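Long-range contacts in acetolactate synthase isozyme 1 large subunit (Escherichia coli, PDB 6LPI), which is the large subunit of an enzyme built of large and small subunits, of the thiamine diphosphate-dependent family, and binds flavin-adenine dinucleotide, thiamine diphosphate and a magnesium ion: residues His21-Gly27 and Pro185-Glu189; Gln237-Thr243 and Leu256-Leu261. All blocks are in the same frame, centred on the assembly; numbering follows the deposited sequence.

The two contacts come in series along the chain and sit in different domains of the three-domain fold of thiamine diphosphate enzymes, each domain built on a six-stranded parallel sheet. Contact 1 belongs to the N-terminal domain, where the end of helix 15-25 meets the connection that runs from strand 178-180 to helix 198-210 and so on to the central domain. Contact 2 lies within that central domain and pairs the strands 257-260 and 240-242 at one edge of its sheet. Their centres are about 39 Å apart and their nearest atoms about 25 Å. Contact 1 lies toward the outside of the chain, whereas contact 2 is buried and leads directly into the FAD pocket.

Contact 1. Residues His21-Gly27 and Pro185-Glu189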
ATOM      1  N   HIS B  21     -22.161  13.095 -10.988  1.00 53.67           N
ATOM      2  CA  HIS B  21     -21.780  13.500 -12.335  1.00 55.04           C
ATOM      3  C   HIS B  21     -20.267  13.539 -12.487  1.00 66.83           C
ATOM      4  O   HIS B  21     -19.712  13.034 -13.472  1.00 67.45           O
ATOM      5  CB  HIS B  21     -22.389  14.861 -12.633  1.00 56.74           C
ATOM      6  CG  HIS B  21     -22.061  15.385 -13.990  1.00 78.40           C
ATOM      7  ND1 HIS B  21     -21.591  16.664 -14.204  1.00 75.85           N
ATOM      8  CD2 HIS B  21     -22.154  14.808 -15.212  1.00 76.19           C
ATOM      9  CE1 HIS B  21     -21.409  16.853 -15.497  1.00 77.13           C
ATOM     10  NE2 HIS B  21     -21.740  15.742 -16.131  1.00 80.29           N
ATOM     11  N   PHE B  22     -19.585  14.098 -11.488  1.00 64.60           N
ATOM     12  CA  PHE B  22     -18.131  14.152 -11.493  1.00 52.50           C
ATOM     13  C   PHE B  22     -17.548  12.748 -11.528  1.00 54.32           C
ATOM     14  O   PHE B  22     -16.625  12.462 -12.307  1.00 60.78           O
ATOM     15  CB  PHE B  22     -17.663  14.933 -10.261  1.00 52.50           C
ATOM     16  CG  PHE B  22     -16.158  15.055 -10.122  1.00 56.50           C
ATOM     17  CD1 PHE B  22     -15.409  14.056  -9.493  1.00 52.30           C
ATOM     18  CD2 PHE B  22     -15.494  16.187 -10.588  1.00 56.34           C
ATOM     19  CE1 PHE B  22     -14.025  14.171  -9.371  1.00 52.38           C
ATOM     20  CE2 PHE B  22     -14.103  16.305 -10.461  1.00 49.72           C
ATOM     21  CZ  PHE B  22     -13.374  15.303  -9.858  1.00 49.53           C
ATOM     22  N   LEU B  23     -18.088  11.847 -10.697  1.00 52.24           N
ATOM     23  CA  LEU B  23     -17.605  10.467 -10.694  1.00 49.95           C
ATOM     24  C   LEU B  23     -17.792   9.828 -12.065  1.00 53.76           C
ATOM     25  O   LEU B  23     -16.919   9.090 -12.537  1.00 52.56           O
ATOM     26  CB  LEU B  23     -18.306   9.655  -9.609  1.00 46.78           C
ATOM     27  CG  LEU B  23     -17.937  10.072  -8.185  1.00 54.40           C
ATOM     28  CD1 LEU B  23     -18.544   9.114  -7.169  1.00 54.83           C
ATOM     29  CD2 LEU B  23     -16.425  10.166  -8.012  1.00 58.72           C
ATOM     30  N   GLU B  24     -18.930  10.092 -12.720  1.00 52.16           N
ATOM     31  CA  GLU B  24     -19.105   9.585 -14.075  1.00 60.02           C
ATOM     32  C   GLU B  24     -18.008  10.108 -14.983  1.00 63.43           C
ATOM     33  O   GLU B  24     -17.314   9.328 -15.651  1.00 61.15           O
ATOM     34  CB  GLU B  24     -20.462   9.999 -14.663  1.00 58.43           C
ATOM     35  CG  GLU B  24     -21.694   9.321 -14.086  1.00 66.41           C
ATOM     36  CD  GLU B  24     -22.972   9.916 -14.621  1.00 77.18           C
ATOM     37  OE1 GLU B  24     -24.046   9.296 -14.430  1.00 83.60           O
ATOM     38  OE2 GLU B  24     -22.896  11.003 -15.233  1.00 84.39           O
ATOM     39  N   GLN B  25     -17.756  11.418 -14.928  1.00 61.19           N
ATOM     40  CA  GLN B  25     -16.768  12.000 -15.823  1.00 62.43           C
ATOM     41  C   GLN B  25     -15.339  11.585 -15.497  1.00 59.80           C
ATOM     42  O   GLN B  25     -14.450  11.800 -16.326  1.00 60.50           O
ATOM     43  CB  GLN B  25     -16.920  13.521 -15.833  1.00 68.14           C
ATOM     44  CG  GLN B  25     -18.239  13.987 -16.448  1.00 80.63           C
ATOM     45  CD  GLN B  25     -18.534  13.292 -17.777  1.00 90.86           C
ATOM     46  OE1 GLN B  25     -17.759  13.398 -18.729  1.00100.17           O
ATOM     47  NE2 GLN B  25     -19.680  12.606 -17.855  1.00 87.82           N
ATOM     48  N   GLN B  26     -15.088  10.966 -14.348  1.00 57.34           N
ATOM     49  CA  GLN B  26     -13.787  10.347 -14.134  1.00 53.88           C
ATOM     50  C   GLN B  26     -13.758   8.894 -14.593  1.00 66.07           C
ATOM     51  O   GLN B  26     -12.766   8.201 -14.352  1.00 75.41           O
ATOM     52  CB  GLN B  26     -13.382  10.404 -12.662  1.00 48.56           C
ATOM     53  CG  GLN B  26     -13.294  11.779 -12.059  1.00 58.38           C
ATOM     54  CD  GLN B  26     -12.342  12.677 -12.801  1.00 68.10           C
ATOM     55  OE1 GLN B  26     -11.152  12.365 -12.949  1.00 68.48           O
ATOM     56  NE2 GLN B  26     -12.846  13.826 -13.243  1.00 72.58           N
ATOM     57  N   GLY B  27     -14.810   8.423 -15.267  1.00 64.39           N
ATOM     58  CA  GLY B  27     -14.821   7.068 -15.781  1.00 57.05           C
ATOM     59  C   GLY B  27     -15.158   5.983 -14.779  1.00 56.16           C
ATOM     60  O   GLY B  27     -15.059   4.805 -15.124  1.00 65.39           O
ATOM     61  N   PRO B 185     -17.192  19.521 -15.498  1.00 79.28           N
ATOM     62  CA  PRO B 185     -16.071  18.795 -14.872  1.00 72.97           C
ATOM     63  C   PRO B 185     -15.380  17.836 -15.836  1.00 76.74           C
ATOM     64  O   PRO B 185     -16.017  16.972 -16.445  1.00 74.34           O
ATOM     65  CB  PRO B 185     -16.739  18.040 -13.717  1.00 61.33           C
ATOM     66  CG  PRO B 185     -18.142  17.837 -14.169  1.00 56.23           C
ATOM     67  CD  PRO B 185     -18.497  19.066 -14.982  1.00 70.90           C
ATOM     68  N   ALA B 186     -14.060  17.983 -15.949  1.00 86.66           N
ATOM     69  CA  ALA B 186     -13.226  17.135 -16.787  1.00 93.06           C
ATOM     70  C   ALA B 186     -12.713  15.940 -15.992  1.00 88.85           C
ATOM     71  O   ALA B 186     -13.066  15.729 -14.833  1.00 89.74           O
ATOM     72  CB  ALA B 186     -12.054  17.928 -17.366  1.00 98.42           C
ATOM     73  N   MET B 187     -11.864  15.141 -16.628  1.00 90.01           N
ATOM     74  CA  MET B 187     -11.194  14.031 -15.960  1.00 88.22           C
ATOM     75  C   MET B 187      -9.922  14.585 -15.343  1.00 82.74           C
ATOM     76  O   MET B 187      -8.986  14.940 -16.064  1.00 85.49           O
ATOM     77  CB  MET B 187     -10.852  12.882 -16.909  1.00 96.87           C
ATOM     78  CG  MET B 187     -10.181  11.716 -16.161  1.00101.67           C
ATOM     79  SD  MET B 187     -10.125  10.079 -16.940  1.00109.45           S
ATOM     80  CE  MET B 187     -11.834   9.605 -17.098  1.00100.42           C
ATOM     81  N   ALA B 188      -9.899  14.698 -14.016  1.00 73.42           N
ATOM     82  CA  ALA B 188      -8.657  15.037 -13.344  1.00 63.78           C
ATOM     83  C   ALA B 188      -7.613  13.982 -13.666  1.00 67.60           C
ATOM     84  O   ALA B 188      -7.891  12.781 -13.604  1.00 75.79           O
ATOM     85  CB  ALA B 188      -8.867  15.126 -11.837  1.00 56.20           C
ATOM     86  N   GLU B 189      -6.418  14.429 -14.038  1.00 68.44           N
ATOM     87  CA  GLU B 189      -5.319  13.513 -14.291  1.00 67.51           C
ATOM     88  C   GLU B 189      -4.122  13.858 -13.406  1.00 63.97           C
ATOM     89  O   GLU B 189      -4.106  14.867 -12.699  1.00 58.99           O
ATOM     90  CB  GLU B 189      -4.919  13.546 -15.773  1.00 63.42           C
TER
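Pro185 lays its ring over the last turn of helix 15-25, covering parts of His21 and Phe22. This turn ends in a Schellman motif with Gly27, at positive phi, as the C-prime residue: Gly27 N bonds to Glu24 O at 2.7 Å, and a side chain here would collide with the preceding carbonyl. Against the helix end runs an irregular segment, 185-189, which belongs to the connection between the N-terminal and central domains. Pro185 CG lies 3.6 Å from His21 ND1, while Pro185 CB is 3.8 Å from Phe22 CD2, an apolar contact. His21 and Phe22 both have chi1 near 180° (t), which brings both rings up to the proline. Phe22 also packs on Met151 and Ser152 of helix 147-159, and His21 stacks on Phe13, so the proline covers rings already held by the domain. Further along, the CA atoms of Gln26 and Met187 come within 4.9 Å, and the buried Gln26 side chain runs up against the extended backbone of Ala186-Ala188. Ala188 O accepts a hydrogen bond from Gln159 NE2. Met187 extends its side chain over the helix terminus, bringing its CE to 3.5 Å from Gln25 O and 3.7 Å from Gly27 N.

Contact 2. Residues Gln237-Thr243 and Leu256-Leu261; sequences QLPTTMT and LSLGML. With FAD (flavin-adenine dinucleotide), chain I.
Leu256, Thr241 and Met242 are most covered where strands 240-242 and 257-260 pair in parallel (axes 4.7 Å apart, 13°). Leu256 (chi1 m, chi2 t) points across, CD2 3.4 Å from Leu238 O; its O accepts from Thr240 N (2.8 Å). Thr240 pairs with Ser257, and Leu258 N bonds Thr240 O (2.8 Å). Leu258 turns helical (-77/0) and Gly259 takes positive phi (63/-155), so 257-260 spends one residue more than its partner before Met242 pairs with Met260. Ser257 OG accepts from Gly259 N (3.0 Å), an ST turn. Gly259 O receives Thr241 OG1 (chi1 t, 3.0 Å) and Met242 N (3.1 Å). Met242 O takes a weak bond from Leu261 N (3.3 Å) beside a CA-H...O contact from Met260 CA (3.1 Å). Met242 (chi1 m, chi2 146°, chi3 m) shares a face with Thr240, Ser257 and Met260 CB, opposite Thr241, its CE 3.5 Å from Ser257 OG. Thr243 and Leu261, just past the C-terminal strand ends, line the FAD pocket with Met260, as in Rossmann-like sheets: FAD N3 donates to Leu261 O (2.9 Å), Thr243 OG1 to FAD O2P (3.1 Å). Edge strand 257-260 adjoins 240-242, then 214-218; Leu258 and Leu261 pack on helix 267-273, Leu256 on helix 344-354.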
ATOM      1  N   GLN B 237      22.520  -7.394 -16.735  1.00 63.53           N
ATOM      2  CA  GLN B 237      22.549  -8.710 -16.104  1.00 66.32           C
ATOM      3  C   GLN B 237      22.683  -8.608 -14.581  1.00 64.90           C
ATOM      4  O   GLN B 237      23.573  -9.187 -13.949  1.00 69.33           O
ATOM      5  CB  GLN B 237      23.673  -9.545 -16.723  1.00 62.24           C
ATOM      6  CG  GLN B 237      23.308  -9.976 -18.093  1.00 65.32           C
ATOM      7  CD  GLN B 237      22.503 -11.245 -18.061  1.00 73.12           C
ATOM      8  OE1 GLN B 237      22.937 -12.270 -17.528  1.00 72.76           O
ATOM      9  NE2 GLN B 237      21.279 -11.164 -18.568  1.00 77.86           N
ATOM     10  N   LEU B 238      21.742  -7.931 -14.009  1.00 58.23           N
ATOM     11  CA  LEU B 238      21.727  -7.647 -12.583  1.00 51.11           C
ATOM     12  C   LEU B 238      20.970  -8.740 -11.851  1.00 56.10           C
ATOM     13  O   LEU B 238      19.846  -9.073 -12.243  1.00 64.82           O
ATOM     14  CB  LEU B 238      21.046  -6.319 -12.330  1.00 47.22           C
ATOM     15  CG  LEU B 238      21.695  -5.187 -13.118  1.00 47.13           C
ATOM     16  CD1 LEU B 238      21.020  -3.876 -12.775  1.00 46.32           C
ATOM     17  CD2 LEU B 238      23.199  -5.139 -12.877  1.00 43.00           C
ATOM     18  N   PRO B 239      21.552  -9.354 -10.830  1.00 52.27           N
ATOM     19  CA  PRO B 239      20.725 -10.101  -9.879  1.00 52.94           C
ATOM     20  C   PRO B 239      19.669  -9.166  -9.307  1.00 47.87           C
ATOM     21  O   PRO B 239      19.980  -8.061  -8.865  1.00 51.58           O
ATOM     22  CB  PRO B 239      21.737 -10.555  -8.818  1.00 54.57           C
ATOM     23  CG  PRO B 239      23.019 -10.704  -9.584  1.00 53.08           C
ATOM     24  CD  PRO B 239      22.984  -9.677 -10.698  1.00 54.24           C
ATOM     25  N   THR B 240      18.406  -9.576  -9.373  1.00 43.57           N
ATOM     26  CA  THR B 240      17.310  -8.713  -8.936  1.00 45.70           C
ATOM     27  C   THR B 240      16.519  -9.350  -7.804  1.00 39.13           C
ATOM     28  O   THR B 240      16.082 -10.497  -7.907  1.00 48.41           O
ATOM     29  CB  THR B 240      16.388  -8.385 -10.100  1.00 52.40           C
ATOM     30  OG1 THR B 240      15.666  -9.565 -10.431  1.00 69.56           O
ATOM     31  CG2 THR B 240      17.190  -7.977 -11.300  1.00 52.29           C
ATOM     32  N   THR B 241      16.382  -8.616  -6.713  1.00 41.01           N
ATOM     33  CA  THR B 241      15.574  -9.023  -5.580  1.00 43.67           C
ATOM     34  C   THR B 241      14.336  -8.138  -5.516  1.00 50.09           C
ATOM     35  O   THR B 241      14.371  -6.966  -5.903  1.00 49.16           O
ATOM     36  CB  THR B 241      16.376  -8.941  -4.271  1.00 44.58           C
ATOM     37  OG1 THR B 241      15.613  -9.509  -3.200  1.00 46.64           O
ATOM     38  CG2 THR B 241      16.720  -7.507  -3.920  1.00 36.10           C
ATOM     39  N   MET B 242      13.248  -8.679  -4.977  1.00 48.96           N
ATOM     40  CA  MET B 242      12.025  -7.902  -4.869  1.00 46.29           C
ATOM     41  C   MET B 242      11.518  -7.916  -3.436  1.00 43.55           C
ATOM     42  O   MET B 242      11.759  -8.860  -2.683  1.00 43.91           O
ATOM     43  CB  MET B 242      10.941  -8.429  -5.806  1.00 50.26           C
ATOM     44  CG  MET B 242      11.301  -8.431  -7.270  1.00 52.24           C
ATOM     45  SD  MET B 242      10.550  -9.824  -8.158  1.00 56.88           S
ATOM     46  CE  MET B 242      11.712 -11.155  -7.846  1.00 60.99           C
ATOM     47  N   THR B 243      10.849  -6.839  -3.051  1.00 42.57           N
ATOM     48  CA  THR B 243      10.128  -6.836  -1.788  1.00 46.05           C
ATOM     49  C   THR B 243       8.842  -7.632  -1.930  1.00 47.81           C
ATOM     50  O   THR B 243       8.466  -8.042  -3.027  1.00 49.61           O
ATOM     51  CB  THR B 243       9.788  -5.417  -1.369  1.00 43.06           C
ATOM     52  OG1 THR B 243       8.925  -4.856  -2.362  1.00 52.55           O
ATOM     53  CG2 THR B 243      11.040  -4.578  -1.257  1.00 39.13           C
ATOM     54  N   LEU B 256      17.594 -14.214 -13.357  1.00 52.51           N
ATOM     55  CA  LEU B 256      18.156 -13.156 -12.543  1.00 49.84           C
ATOM     56  C   LEU B 256      17.380 -12.952 -11.251  1.00 47.64           C
ATOM     57  O   LEU B 256      17.666 -12.013 -10.509  1.00 53.34           O
ATOM     58  CB  LEU B 256      18.220 -11.850 -13.332  1.00 55.59           C
ATOM     59  CG  LEU B 256      19.167 -11.763 -14.535  1.00 61.09           C
ATOM     60  CD1 LEU B 256      18.830 -10.550 -15.390  1.00 61.69           C
ATOM     61  CD2 LEU B 256      20.634 -11.742 -14.150  1.00 61.37           C
ATOM     62  N   SER B 257      16.357 -13.758 -11.003  1.00 60.38           N
ATOM     63  CA  SER B 257      15.469 -13.540  -9.867  1.00 61.50           C
ATOM     64  C   SER B 257      16.100 -14.099  -8.609  1.00 58.87           C
ATOM     65  O   SER B 257      16.166 -15.317  -8.425  1.00 62.64           O
ATOM     66  CB  SER B 257      14.114 -14.200 -10.096  1.00 68.17           C
ATOM     67  OG  SER B 257      13.313 -14.083  -8.935  1.00 69.68           O
ATOM     68  N   LEU B 258      16.502 -13.214  -7.718  1.00 61.70           N
ATOM     69  CA  LEU B 258      16.831 -13.617  -6.365  1.00 58.56           C
ATOM     70  C   LEU B 258      15.581 -13.867  -5.556  1.00 58.17           C
ATOM     71  O   LEU B 258      15.676 -14.205  -4.378  1.00 54.88           O
ATOM     72  CB  LEU B 258      17.629 -12.516  -5.681  1.00 54.48           C
ATOM     73  CG  LEU B 258      19.003 -12.213  -6.214  1.00 49.71           C
ATOM     74  CD1 LEU B 258      19.557 -11.100  -5.371  1.00 47.28           C
ATOM     75  CD2 LEU B 258      19.845 -13.456  -6.089  1.00 49.48           C
ATOM     76  N   GLY B 259      14.412 -13.691  -6.165  1.00 62.42           N
ATOM     77  CA  GLY B 259      13.201 -13.769  -5.398  1.00 59.08           C
ATOM     78  C   GLY B 259      13.184 -12.675  -4.352  1.00 57.76           C
ATOM     79  O   GLY B 259      13.897 -11.670  -4.441  1.00 67.77           O
ATOM     80  N   MET B 260      12.432 -12.921  -3.295  1.00 48.77           N
ATOM     81  CA  MET B 260      12.175 -11.910  -2.290  1.00 43.88           C
ATOM     82  C   MET B 260      13.218 -11.969  -1.186  1.00 46.05           C
ATOM     83  O   MET B 260      13.637 -13.045  -0.770  1.00 54.87           O
ATOM     84  CB  MET B 260      10.786 -12.094  -1.698  1.00 38.61           C
ATOM     85  CG  MET B 260      10.591 -11.401  -0.397  1.00 54.62           C
ATOM     86  SD  MET B 260       8.894 -11.505   0.181  1.00 55.42           S
ATOM     87  CE  MET B 260       9.109 -12.863   1.305  1.00 61.14           C
ATOM     88  N   LEU B 261      13.650 -10.796  -0.745  1.00 54.46           N
ATOM     89  CA  LEU B 261      14.597 -10.623   0.345  1.00 56.85           C
ATOM     90  C   LEU B 261      13.887 -10.362   1.675  1.00 51.20           C
ATOM     91  O   LEU B 261      12.692 -10.068   1.731  1.00 49.06           O
ATOM     92  CB  LEU B 261      15.547  -9.478   0.015  1.00 53.15           C
ATOM     93  CG  LEU B 261      15.009  -8.108   0.389  1.00 49.77           C
ATOM     94  CD1 LEU B 261      16.096  -7.065   0.233  1.00 48.00           C
ATOM     95  CD2 LEU B 261      13.814  -7.776  -0.486  1.00 53.03           C
TER
HETATM   96  PA  FAD I 601       6.121   0.094  -0.767  1.00 49.30           P
HETATM   97  O1A FAD I 601       5.367  -0.917  -1.539  1.00 61.06           O
HETATM   98  O2A FAD I 601       5.357   0.884   0.262  1.00 42.99           O
HETATM   99  O5B FAD I 601       6.716   0.988  -1.926  1.00 31.13           O
HETATM  100  C5B FAD I 601       6.356   2.377  -2.069  1.00 26.37           C
HETATM  101  C4B FAD I 601       7.615   3.133  -2.398  1.00 39.26           C
HETATM  102  O4B FAD I 601       7.744   3.299  -3.835  1.00 39.34           O
HETATM  103  C3B FAD I 601       7.678   4.542  -1.815  1.00 42.90           C
HETATM  104  O3B FAD I 601       9.026   4.813  -1.429  1.00 35.96           O
HETATM  105  C2B FAD I 601       7.157   5.386  -2.985  1.00 37.87           C
HETATM  106  O2B FAD I 601       7.522   6.758  -2.933  1.00 36.12           O
HETATM  107  C1B FAD I 601       7.864   4.677  -4.131  1.00 39.37           C
HETATM  108  N9A FAD I 601       7.309   4.922  -5.451  1.00 48.78           N
HETATM  109  C8A FAD I 601       6.012   4.764  -5.860  1.00 51.45           C
HETATM  110  N7A FAD I 601       5.813   5.044  -7.129  1.00 49.01           N
HETATM  111  C5A FAD I 601       7.069   5.413  -7.584  1.00 52.96           C
HETATM  112  C6A FAD I 601       7.539   5.837  -8.844  1.00 54.22           C
HETATM  113  N6A FAD I 601       6.764   5.963  -9.924  1.00 59.58           N
HETATM  114  N1A FAD I 601       8.851   6.144  -8.955  1.00 45.10           N
HETATM  115  C2A FAD I 601       9.632   6.028  -7.878  1.00 43.71           C
HETATM  116  N3A FAD I 601       9.305   5.633  -6.646  1.00 52.35           N
HETATM  117  C4A FAD I 601       8.000   5.344  -6.561  1.00 55.12           C
HETATM  118  N1  FAD I 601       8.598  -7.350   2.980  1.00 39.84           N
HETATM  119  C2  FAD I 601       9.802  -7.788   2.516  1.00 36.53           C
HETATM  120  O2  FAD I 601      10.430  -7.147   1.682  1.00 41.56           O
HETATM  121  N3  FAD I 601      10.330  -8.982   2.974  1.00 35.36           N
HETATM  122  C4  FAD I 601       9.745  -9.823   3.897  1.00 39.11           C
HETATM  123  O4  FAD I 601      10.310 -10.864   4.225  1.00 40.82           O
HETATM  124  C4X FAD I 601       8.465  -9.344   4.396  1.00 41.19           C
HETATM  125  N5  FAD I 601       7.825 -10.078   5.282  1.00 39.88           N
HETATM  126  C5X FAD I 601       6.595  -9.620   5.737  1.00 41.61           C
HETATM  127  C6  FAD I 601       5.891 -10.386   6.669  1.00 36.33           C
HETATM  128  C7  FAD I 601       4.647  -9.971   7.143  1.00 42.11           C
HETATM  129  C7M FAD I 601       3.919 -10.809   8.159  1.00 37.82           C
HETATM  130  C8  FAD I 601       4.096  -8.763   6.683  1.00 43.90           C
HETATM  131  C8M FAD I 601       2.759  -8.279   7.191  1.00 36.76           C
HETATM  132  C9  FAD I 601       4.797  -7.997   5.755  1.00 44.62           C
HETATM  133  C9A FAD I 601       6.040  -8.409   5.289  1.00 45.54           C
HETATM  134  N10 FAD I 601       6.769  -7.653   4.345  1.00 50.46           N
HETATM  135  C10 FAD I 601       7.979  -8.090   3.876  1.00 47.09           C
HETATM  136  C1' FAD I 601       6.245  -6.390   3.829  1.00 40.07           C
HETATM  137  C2' FAD I 601       6.831  -5.178   4.537  1.00 32.26           C
HETATM  138  O2' FAD I 601       6.118  -4.922   5.747  1.00 36.00           O
HETATM  139  C3' FAD I 601       6.706  -3.953   3.631  1.00 34.51           C
HETATM  140  O3' FAD I 601       5.341  -3.763   3.272  1.00 46.66           O
HETATM  141  C4' FAD I 601       7.533  -4.027   2.353  1.00 32.91           C
HETATM  142  O4' FAD I 601       8.768  -4.670   2.644  1.00 42.92           O
HETATM  143  C5' FAD I 601       7.799  -2.663   1.763  1.00 37.02           C
HETATM  144  O5' FAD I 601       8.166  -2.811   0.380  1.00 46.27           O
HETATM  145  P   FAD I 601       8.431  -1.562  -0.506  1.00 90.95           P
HETATM  146  O1P FAD I 601       9.796  -0.980  -0.139  1.00 83.80           O
HETATM  147  O2P FAD I 601       8.200  -1.888  -1.801  1.00 44.72           O
HETATM  148  O3P FAD I 601       7.332  -0.586  -0.001  1.00 61.25           O